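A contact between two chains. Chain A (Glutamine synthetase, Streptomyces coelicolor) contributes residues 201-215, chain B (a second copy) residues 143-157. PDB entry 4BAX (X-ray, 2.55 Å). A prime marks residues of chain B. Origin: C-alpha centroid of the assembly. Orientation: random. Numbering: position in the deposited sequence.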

ATOM      1  N   ARG A 201     -16.477  15.066  30.392  1.00 24.45           N
ATOM      2  CA  ARG A 201     -16.853  14.330  29.181  1.00 24.27           C
ATOM      3  C   ARG A 201     -16.471  15.150  27.961  1.00 24.81           C
ATOM      4  O   ARG A 201     -15.890  14.644  26.990  1.00 25.86           O
ATOM      5  CB  ARG A 201     -18.356  14.036  29.138  1.00 24.00           C
ATOM      6  CG  ARG A 201     -18.792  12.806  29.938  1.00 23.83           C
ATOM      7  CD  ARG A 201     -20.250  12.965  30.425  1.00 23.89           C
ATOM      8  NE  ARG A 201     -20.767  11.759  31.076  1.00 23.72           N
ATOM      9  CZ  ARG A 201     -22.023  11.308  30.991  1.00 23.13           C
ATOM     10  NH1 ARG A 201     -22.944  11.963  30.281  1.00 22.94           N
ATOM     11  NH2 ARG A 201     -22.365  10.190  31.637  1.00 22.58           N
ATOM     12  N   TRP A 202     -16.803  16.430  28.013  1.00 24.05           N
ATOM     13  CA  TRP A 202     -16.521  17.282  26.884  1.00 24.19           C
ATOM     14  C   TRP A 202     -15.007  17.296  26.654  1.00 24.33           C
ATOM     15  O   TRP A 202     -14.548  17.253  25.506  1.00 24.60           O
ATOM     16  CB  TRP A 202     -17.086  18.703  27.093  1.00 24.50           C
ATOM     17  CG  TRP A 202     -16.865  19.584  25.894  1.00 25.07           C
ATOM     18  CD1 TRP A 202     -17.717  19.737  24.828  1.00 25.18           C
ATOM     19  CD2 TRP A 202     -15.721  20.422  25.617  1.00 25.15           C
ATOM     20  NE1 TRP A 202     -17.169  20.611  23.905  1.00 25.42           N
ATOM     21  CE2 TRP A 202     -15.953  21.050  24.371  1.00 25.35           C
ATOM     22  CE3 TRP A 202     -14.526  20.693  26.293  1.00 25.13           C
ATOM     23  CZ2 TRP A 202     -15.043  21.941  23.801  1.00 25.27           C
ATOM     24  CZ3 TRP A 202     -13.630  21.573  25.720  1.00 25.38           C
ATOM     25  CH2 TRP A 202     -13.893  22.189  24.488  1.00 25.29           C
ATOM     26  N   LEU A 203     -14.236  17.318  27.739  1.00 24.10           N
ATOM     27  CA  LEU A 203     -12.783  17.309  27.645  1.00 23.56           C
ATOM     28  C   LEU A 203     -12.237  15.991  27.065  1.00 23.25           C
ATOM     29  O   LEU A 203     -11.202  15.994  26.371  1.00 23.28           O
ATOM     30  CB  LEU A 203     -12.169  17.591  29.009  1.00 23.36           C
ATOM     31  CG  LEU A 203     -12.155  19.053  29.458  1.00 23.16           C
ATOM     32  CD1 LEU A 203     -11.730  19.138  30.926  1.00 23.64           C
ATOM     33  CD2 LEU A 203     -11.223  19.892  28.596  1.00 22.60           C
ATOM     34  N   LEU A 204     -12.900  14.868  27.352  1.00 22.63           N
ATOM     35  CA  LEU A 204     -12.445  13.583  26.814  1.00 22.60           C
ATOM     36  C   LEU A 204     -12.587  13.503  25.290  1.00 22.50           C
ATOM     37  O   LEU A 204     -11.608  13.237  24.576  1.00 21.49           O
ATOM     38  CB  LEU A 204     -13.182  12.426  27.490  1.00 22.75           C
ATOM     39  CG  LEU A 204     -12.801  11.036  26.932  1.00 22.78           C
ATOM     40  CD1 LEU A 204     -11.353  10.582  27.257  1.00 11.26           C
ATOM     41  CD2 LEU A 204     -13.823   9.991  27.390  1.00 22.26           C
ATOM     42  N   TYR A 205     -13.781  13.835  24.801  1.00 23.47           N
ATOM     43  CA  TYR A 205     -14.065  13.809  23.374  1.00 23.99           C
ATOM     44  C   TYR A 205     -13.137  14.752  22.671  1.00 24.07           C
ATOM     45  O   TYR A 205     -12.551  14.441  21.642  1.00 23.86           O
ATOM     46  CB  TYR A 205     -15.477  14.300  23.114  1.00 24.41           C
ATOM     47  CG  TYR A 205     -16.593  13.454  23.647  1.00 24.46           C
ATOM     48  CD1 TYR A 205     -16.656  12.083  23.409  1.00 24.45           C
ATOM     49  CD2 TYR A 205     -17.628  14.048  24.361  1.00 24.20           C
ATOM     50  CE1 TYR A 205     -17.728  11.332  23.902  1.00 24.37           C
ATOM     51  CE2 TYR A 205     -18.680  13.313  24.847  1.00 23.93           C
ATOM     52  CZ  TYR A 205     -18.737  11.967  24.619  1.00 24.28           C
ATOM     53  OH  TYR A 205     -19.811  11.268  25.127  1.00 24.66           O
ATOM     54  N   ARG A 206     -13.036  15.932  23.252  1.00 25.05           N
ATOM     55  CA  ARG A 206     -12.240  16.990  22.678  1.00 26.39           C
ATOM     56  C   ARG A 206     -10.729  16.692  22.688  1.00 27.08           C
ATOM     57  O   ARG A 206     -10.062  16.860  21.665  1.00 27.23           O
ATOM     58  CB  ARG A 206     -12.586  18.314  23.349  1.00 26.68           C
ATOM     59  CG  ARG A 206     -11.699  19.478  23.019  1.00 27.53           C
ATOM     60  CD  ARG A 206     -11.936  20.026  21.650  1.00 28.51           C
ATOM     61  NE  ARG A 206     -11.047  21.146  21.373  1.00 29.77           N
ATOM     62  CZ  ARG A 206      -9.785  21.010  20.977  1.00 31.05           C
ATOM     63  NH1 ARG A 206      -9.256  19.793  20.826  1.00 31.12           N
ATOM     64  NH2 ARG A 206      -9.043  22.092  20.742  1.00 31.71           N
ATOM     65  N   THR A 207     -10.225  16.153  23.799  1.00 27.69           N
ATOM     66  CA  THR A 207      -8.823  15.753  23.896  1.00 28.68           C
ATOM     67  C   THR A 207      -8.509  14.647  22.878  1.00 28.68           C
ATOM     68  O   THR A 207      -7.466  14.689  22.205  1.00 28.55           O
ATOM     69  CB  THR A 207      -8.467  15.266  25.325  1.00 26.08           C
ATOM     70  OG1 THR A 207      -8.703  16.331  26.239  1.00 26.61           O
ATOM     71  CG2 THR A 207      -7.009  14.871  25.433  1.00 25.62           C
ATOM     72  N   ALA A 208      -9.442  13.702  22.728  1.00 28.50           N
ATOM     73  CA  ALA A 208      -9.261  12.550  21.842  1.00 28.25           C
ATOM     74  C   ALA A 208      -9.216  12.951  20.356  1.00 28.74           C
ATOM     75  O   ALA A 208      -8.627  12.248  19.524  1.00 28.42           O
ATOM     76  CB  ALA A 208     -10.329  11.489  22.102  1.00 27.67           C
ATOM     77  N   GLU A 209      -9.800  14.105  20.032  1.00 29.71           N
ATOM     78  CA  GLU A 209      -9.751  14.615  18.667  1.00 31.01           C
ATOM     79  C   GLU A 209      -8.316  14.788  18.186  1.00 32.02           C
ATOM     80  O   GLU A 209      -8.014  14.492  17.033  1.00 32.27           O
ATOM     81  CB  GLU A 209     -10.458  15.960  18.564  1.00 31.50           C
ATOM     82  CG  GLU A 209     -11.968  15.870  18.648  1.00 31.61           C
ATOM     83  CD  GLU A 209     -12.628  17.237  18.687  1.00 32.19           C
ATOM     84  OE1 GLU A 209     -11.972  18.233  18.325  1.00 32.21           O
ATOM     85  OE2 GLU A 209     -13.807  17.322  19.089  1.00 32.78           O
ATOM     86  N   ASP A 210      -7.436  15.236  19.075  1.00 32.98           N
ATOM     87  CA  ASP A 210      -6.032  15.465  18.729  1.00 33.60           C
ATOM     88  C   ASP A 210      -5.264  14.187  18.427  1.00 33.15           C
ATOM     89  O   ASP A 210      -4.327  14.187  17.611  1.00 33.94           O
ATOM     90  CB  ASP A 210      -5.340  16.286  19.828  1.00 34.83           C
ATOM     91  CG  ASP A 210      -5.879  17.701  19.931  1.00 36.52           C
ATOM     92  OD1 ASP A 210      -6.321  18.247  18.895  1.00 37.08           O
ATOM     93  OD2 ASP A 210      -5.889  18.264  21.046  1.00 37.29           O
ATOM     94  N   PHE A 211      -5.710  13.089  19.037  1.00 31.37           N
ATOM     95  CA  PHE A 211      -5.101  11.790  18.827  1.00 29.42           C
ATOM     96  C   PHE A 211      -5.802  10.992  17.737  1.00 29.28           C
ATOM     97  O   PHE A 211      -5.462   9.836  17.501  1.00 28.88           O
ATOM     98  CB  PHE A 211      -5.116  11.002  20.130  1.00 28.13           C
ATOM     99  CG  PHE A 211      -4.302  11.635  21.223  1.00 27.45           C
ATOM    100  CD1 PHE A 211      -4.875  12.596  22.061  1.00 27.14           C
ATOM    101  CD2 PHE A 211      -2.978  11.266  21.441  1.00 26.75           C
ATOM    102  CE1 PHE A 211      -4.134  13.184  23.091  1.00 26.72           C
ATOM    103  CE2 PHE A 211      -2.235  11.857  22.458  1.00 26.63           C
ATOM    104  CZ  PHE A 211      -2.816  12.822  23.286  1.00 26.61           C
ATOM    105  N   GLU A 212      -6.801  11.596  17.101  1.00 30.01           N
ATOM    106  CA  GLU A 212      -7.561  10.936  16.029  1.00 30.84           C
ATOM    107  C   GLU A 212      -8.259   9.670  16.478  1.00 29.73           C
ATOM    108  O   GLU A 212      -8.354   8.727  15.694  1.00 29.20           O
ATOM    109  CB  GLU A 212      -6.693  10.636  14.813  1.00 32.60           C
ATOM    110  CG  GLU A 212      -6.312  11.823  13.995  1.00 35.09           C
ATOM    111  CD  GLU A 212      -5.292  11.452  12.938  1.00 37.39           C
ATOM    112  OE1 GLU A 212      -4.499  10.487  13.144  1.00 38.16           O
ATOM    113  OE2 GLU A 212      -5.299  12.124  11.885  1.00 38.17           O
ATOM    114  N   VAL A 213      -8.759   9.643  17.714  1.00 29.15           N
ATOM    115  CA  VAL A 213      -9.545   8.497  18.176  1.00 28.20           C
ATOM    116  C   VAL A 213     -10.857   8.992  18.725  1.00 27.48           C
ATOM    117  O   VAL A 213     -11.050  10.196  18.901  1.00 27.00           O
ATOM    118  CB  VAL A 213      -8.812   7.621  19.245  1.00 38.58           C
ATOM    119  CG1 VAL A 213      -7.405   7.226  18.777  1.00 38.72           C
ATOM    120  CG2 VAL A 213      -8.769   8.334  20.600  1.00 38.63           C
ATOM    121  N   SER A 214     -11.738   8.050  19.023  1.00 27.67           N
ATOM    122  CA  SER A 214     -13.053   8.381  19.524  1.00 27.74           C
ATOM    123  C   SER A 214     -13.277   7.728  20.872  1.00 27.94           C
ATOM    124  O   SER A 214     -12.710   6.662  21.162  1.00 28.00           O
ATOM    125  CB  SER A 214     -14.119   7.895  18.553  1.00 27.81           C
ATOM    126  OG  SER A 214     -14.118   8.690  17.382  1.00 28.11           O
ATOM    127  N   ALA A 215     -14.143   8.350  21.667  1.00 27.73           N
ATOM    128  CA  ALA A 215     -14.581   7.775  22.920  1.00 27.30           C
ATOM    129  C   ALA A 215     -16.095   7.630  22.861  1.00 27.22           C
ATOM    130  O   ALA A 215     -16.782   8.458  22.254  1.00 27.01           O
ATOM    131  CB  ALA A 215     -14.172   8.664  24.088  1.00 27.37           C
TER
ATOM    132  N   GLY B 143     -20.484  20.715  17.202  1.00 27.13           N
ATOM    133  CA  GLY B 143     -20.155  19.401  17.722  1.00 26.31           C
ATOM    134  C   GLY B 143     -18.845  19.218  18.451  1.00 25.74           C
ATOM    135  O   GLY B 143     -18.041  20.148  18.622  1.00 25.52           O
ATOM    136  N   VAL B 144     -18.653  18.003  18.943  1.00 25.88           N
ATOM    137  CA  VAL B 144     -17.389  17.632  19.558  1.00 25.94           C
ATOM    138  C   VAL B 144     -17.117  16.147  19.283  1.00 25.82           C
ATOM    139  O   VAL B 144     -18.058  15.341  19.201  1.00 26.22           O
ATOM    140  CB  VAL B 144     -17.409  17.942  21.092  1.00 15.70           C
ATOM    141  CG1 VAL B 144     -18.477  17.093  21.830  1.00  9.59           C
ATOM    142  CG2 VAL B 144     -15.997  17.806  21.694  1.00 15.52           C
ATOM    143  N   GLY B 145     -15.839  15.784  19.167  1.00 25.03           N
ATOM    144  CA  GLY B 145     -15.463  14.397  18.912  1.00 24.69           C
ATOM    145  C   GLY B 145     -15.026  14.084  17.488  1.00 24.10           C
ATOM    146  O   GLY B 145     -15.555  14.667  16.537  1.00 23.47           O
ATOM    147  N   SER B 146     -14.130  13.108  17.340  1.00 24.97           N
ATOM    148  CA  SER B 146     -13.529  12.753  16.040  1.00 26.29           C
ATOM    149  C   SER B 146     -14.524  12.269  14.983  1.00 27.74           C
ATOM    150  O   SER B 146     -14.314  12.494  13.793  1.00 27.78           O
ATOM    151  CB  SER B 146     -12.453  11.682  16.229  1.00 26.39           C
ATOM    152  OG  SER B 146     -11.264  12.205  16.798  1.00 26.31           O
ATOM    153  N   ASP B 147     -15.615  11.638  15.412  1.00 29.23           N
ATOM    154  CA  ASP B 147     -16.652  11.167  14.490  1.00 30.63           C
ATOM    155  C   ASP B 147     -17.382  12.298  13.731  1.00 30.97           C
ATOM    156  O   ASP B 147     -17.764  12.157  12.569  1.00 31.08           O
ATOM    157  CB  ASP B 147     -17.694  10.334  15.252  1.00 31.96           C
ATOM    158  CG  ASP B 147     -17.163   8.969  15.693  1.00 33.63           C
ATOM    159  OD1 ASP B 147     -16.066   8.570  15.245  1.00 33.90           O
ATOM    160  OD2 ASP B 147     -17.857   8.284  16.492  1.00 34.49           O
ATOM    161  N   GLU B 148     -17.553  13.435  14.397  1.00 31.39           N
ATOM    162  CA  GLU B 148     -18.356  14.530  13.854  1.00 31.81           C
ATOM    163  C   GLU B 148     -17.614  15.839  13.600  1.00 31.13           C
ATOM    164  O   GLU B 148     -18.184  16.797  13.059  1.00 31.07           O
ATOM    165  CB  GLU B 148     -19.584  14.761  14.744  1.00 32.87           C
ATOM    166  CG  GLU B 148     -20.673  13.703  14.579  1.00 33.90           C
ATOM    167  CD  GLU B 148     -21.371  13.354  15.897  1.00 34.99           C
ATOM    168  OE1 GLU B 148     -20.766  13.559  16.982  1.00 35.30           O
ATOM    169  OE2 GLU B 148     -22.545  12.909  15.843  1.00 35.38           O
ATOM    170  N   ILE B 149     -16.346  15.886  13.994  1.00 30.47           N
ATOM    171  CA  ILE B 149     -15.579  17.116  13.871  1.00 29.65           C
ATOM    172  C   ILE B 149     -14.343  16.959  12.986  1.00 28.45           C
ATOM    173  O   ILE B 149     -13.525  16.063  13.190  1.00 28.10           O
ATOM    174  CB  ILE B 149     -15.204  17.674  15.288  1.00 15.65           C
ATOM    175  CG1 ILE B 149     -16.477  18.207  15.933  1.00 15.85           C
ATOM    176  CG2 ILE B 149     -14.207  18.823  15.228  1.00 14.69           C
ATOM    177  CD1 ILE B 149     -17.035  19.373  15.132  1.00 15.76           C
ATOM    178  N   PHE B 150     -14.258  17.816  11.966  1.00 27.72           N
ATOM    179  CA  PHE B 150     -13.156  17.772  11.011  1.00 27.28           C
ATOM    180  C   PHE B 150     -12.523  19.132  10.765  1.00 27.24           C
ATOM    181  O   PHE B 150     -13.209  20.065  10.339  1.00 26.99           O
ATOM    182  CB  PHE B 150     -13.628  17.162   9.668  1.00 26.89           C
ATOM    183  CG  PHE B 150     -14.458  15.919   9.827  1.00 26.60           C
ATOM    184  CD1 PHE B 150     -15.807  16.003  10.139  1.00 26.59           C
ATOM    185  CD2 PHE B 150     -13.875  14.656   9.714  1.00 26.33           C
ATOM    186  CE1 PHE B 150     -16.564  14.856  10.327  1.00 26.77           C
ATOM    187  CE2 PHE B 150     -14.634  13.499   9.883  1.00 26.37           C
ATOM    188  CZ  PHE B 150     -15.974  13.601  10.200  1.00 26.86           C
ATOM    189  N   GLY B 151     -11.207  19.221  10.977  1.00 27.63           N
ATOM    190  CA  GLY B 151     -10.457  20.440  10.710  1.00 27.69           C
ATOM    191  C   GLY B 151     -10.293  21.391  11.886  1.00 28.15           C
ATOM    192  O   GLY B 151      -9.876  22.545  11.704  1.00 27.46           O
ATOM    193  N   ARG B 152     -10.566  20.918  13.098  1.00 29.59           N
ATOM    194  CA  ARG B 152     -10.484  21.828  14.235  1.00 30.84           C
ATOM    195  C   ARG B 152      -9.109  22.424  14.479  1.00 30.48           C
ATOM    196  O   ARG B 152      -9.010  23.577  14.905  1.00 30.93           O
ATOM    197  CB  ARG B 152     -10.975  21.180  15.539  1.00 31.50           C
ATOM    198  CG  ARG B 152     -11.670  22.197  16.441  1.00 32.10           C
ATOM    199  CD  ARG B 152     -11.603  21.869  17.921  1.00 32.46           C
ATOM    200  NE  ARG B 152     -12.633  20.893  18.269  1.00 32.93           N
ATOM    201  CZ  ARG B 152     -13.918  21.184  18.460  1.00 32.70           C
ATOM    202  NH1 ARG B 152     -14.364  22.423  18.273  1.00 32.19           N
ATOM    203  NH2 ARG B 152     -14.769  20.210  18.776  1.00 32.92           N
ATOM    204  N   ASP B 153      -8.066  21.651  14.205  1.00 29.35           N
ATOM    205  CA  ASP B 153      -6.700  22.140  14.391  1.00 28.57           C
ATOM    206  C   ASP B 153      -6.425  23.352  13.503  1.00 27.24           C
ATOM    207  O   ASP B 153      -5.846  24.347  13.944  1.00 27.60           O
ATOM    208  CB  ASP B 153      -5.672  21.012  14.154  1.00 29.03           C
ATOM    209  CG  ASP B 153      -5.916  20.254  12.840  1.00 29.69           C
ATOM    210  OD1 ASP B 153      -7.020  20.397  12.262  1.00 30.01           O
ATOM    211  OD2 ASP B 153      -5.027  19.472  12.414  1.00 29.65           O
ATOM    212  N   VAL B 154      -6.902  23.281  12.269  1.00 26.32           N
ATOM    213  CA  VAL B 154      -6.789  24.381  11.315  1.00 25.55           C
ATOM    214  C   VAL B 154      -7.595  25.593  11.797  1.00 25.04           C
ATOM    215  O   VAL B 154      -7.133  26.734  11.688  1.00 24.22           O
ATOM    216  CB  VAL B 154      -7.291  23.972   9.920  1.00 24.79           C
ATOM    217  CG1 VAL B 154      -6.937  25.051   8.907  1.00 24.32           C
ATOM    218  CG2 VAL B 154      -6.662  22.655   9.502  1.00 24.46           C
ATOM    219  N   VAL B 155      -8.819  25.324  12.266  1.00 25.25           N
ATOM    220  CA  VAL B 155      -9.749  26.358  12.713  1.00 25.75           C
ATOM    221  C   VAL B 155      -9.171  27.139  13.902  1.00 26.11           C
ATOM    222  O   VAL B 155      -9.233  28.364  13.968  1.00 25.64           O
ATOM    223  CB  VAL B 155     -11.120  25.723  13.113  1.00 15.71           C
ATOM    224  CG1 VAL B 155     -12.031  26.768  13.773  1.00 15.53           C
ATOM    225  CG2 VAL B 155     -11.817  25.056  11.910  1.00 15.02           C
ATOM    226  N   GLU B 156      -8.584  26.408  14.836  1.00 27.35           N
ATOM    227  CA  GLU B 156      -7.947  27.001  16.011  1.00 28.53           C
ATOM    228  C   GLU B 156      -6.691  27.804  15.653  1.00 28.25           C
ATOM    229  O   GLU B 156      -6.425  28.852  16.249  1.00 28.56           O
ATOM    230  CB  GLU B 156      -7.615  25.940  17.060  1.00 29.74           C
ATOM    231  CG  GLU B 156      -8.866  25.329  17.630  1.00 31.26           C
ATOM    232  CD  GLU B 156      -9.528  26.215  18.676  1.00 32.96           C
ATOM    233  OE1 GLU B 156      -8.865  27.095  19.285  1.00 33.40           O
ATOM    234  OE2 GLU B 156     -10.737  26.032  18.883  1.00 33.79           O
ATOM    235  N   ALA B 157      -5.898  27.282  14.721  1.00 27.35           N
ATOM    236  CA  ALA B 157      -4.703  27.985  14.278  1.00 26.77           C
ATOM    237  C   ALA B 157      -5.096  29.299  13.597  1.00 27.00           C
ATOM    238  O   ALA B 157      -4.471  30.350  13.824  1.00 27.07           O
ATOM    239  CB  ALA B 157      -3.879  27.102  13.341  1.00 26.08           C
TER
HETATM  240  O   HOH W   1     -12.826  12.075  20.030  1.00  8.88           O
HETATM  241  O   HOH W   2     -17.968   8.513  19.974  1.00 15.96           O

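The contact is organised around one carboxylate. Glu209, near the C-terminal end of its helix, reaches across with an extended side chain and spends both oxygens on chain B. Glu209 OE1 accepts from Arg152′ NE at 2.7 Å; Glu209 OE2 accepts from Arg152′ NH2 at 3.1 Å and from the backbone Gly145′ N at 2.5 Å. All three bonds are nearly straight, and the two from the arginine form a bidentate salt bridge along the edge of the guanidinium. Arg152′ NH2 also donates to Gly143′ O (3.3 Å), so the same group that pairs with the acid ties back to its own loop.

Backbone carbonyls, two serine hydroxyls, an aspartate and a water supply the rest of the polar pattern. Where the helix of chain A ends in a Schellman motif, with Glu212 at positive phi, the chain turns and leaves Val213 O open to the partner. Ser146′ OG donates to Val213 O at 2.9 Å. Water 1 donates to Val213 O as well, from 2.8 Å, and to Tyr205 O at 2.9 Å, while accepting from Ser146′ N at 3.2 Å; a single water thus serves three backbone groups across the junction. One residue on, Ser214 OG donates to Asp147′ OD1 at 2.9 Å.

Beside this network, Val144′ fills the apolar part. Val144′ CG2 lies over one face of the Trp202 indole, 4.1 Å from the centroid of the five-membered ring, and 3.8 Å from Tyr205 CB. Gly145′ follows with phi of 104°, where a CB would jam against the preceding carbonyl and also sit 4.1 Å from Tyr205 CB.

One pairing looks unfavourable: Arg206 NE and Arg152′ NE, both donors, approach to 3.5 Å without bonding. Arg152′ NE lies over one face of the Arg206 guanidinium, and Arg206 CD over one face of that of Arg152′, so the groups are offset, and acids attend both: Glu209 pairs with Arg152′, and Asp210 OD2 makes a long salt bridge to Arg206 NH1 (3.7 Å).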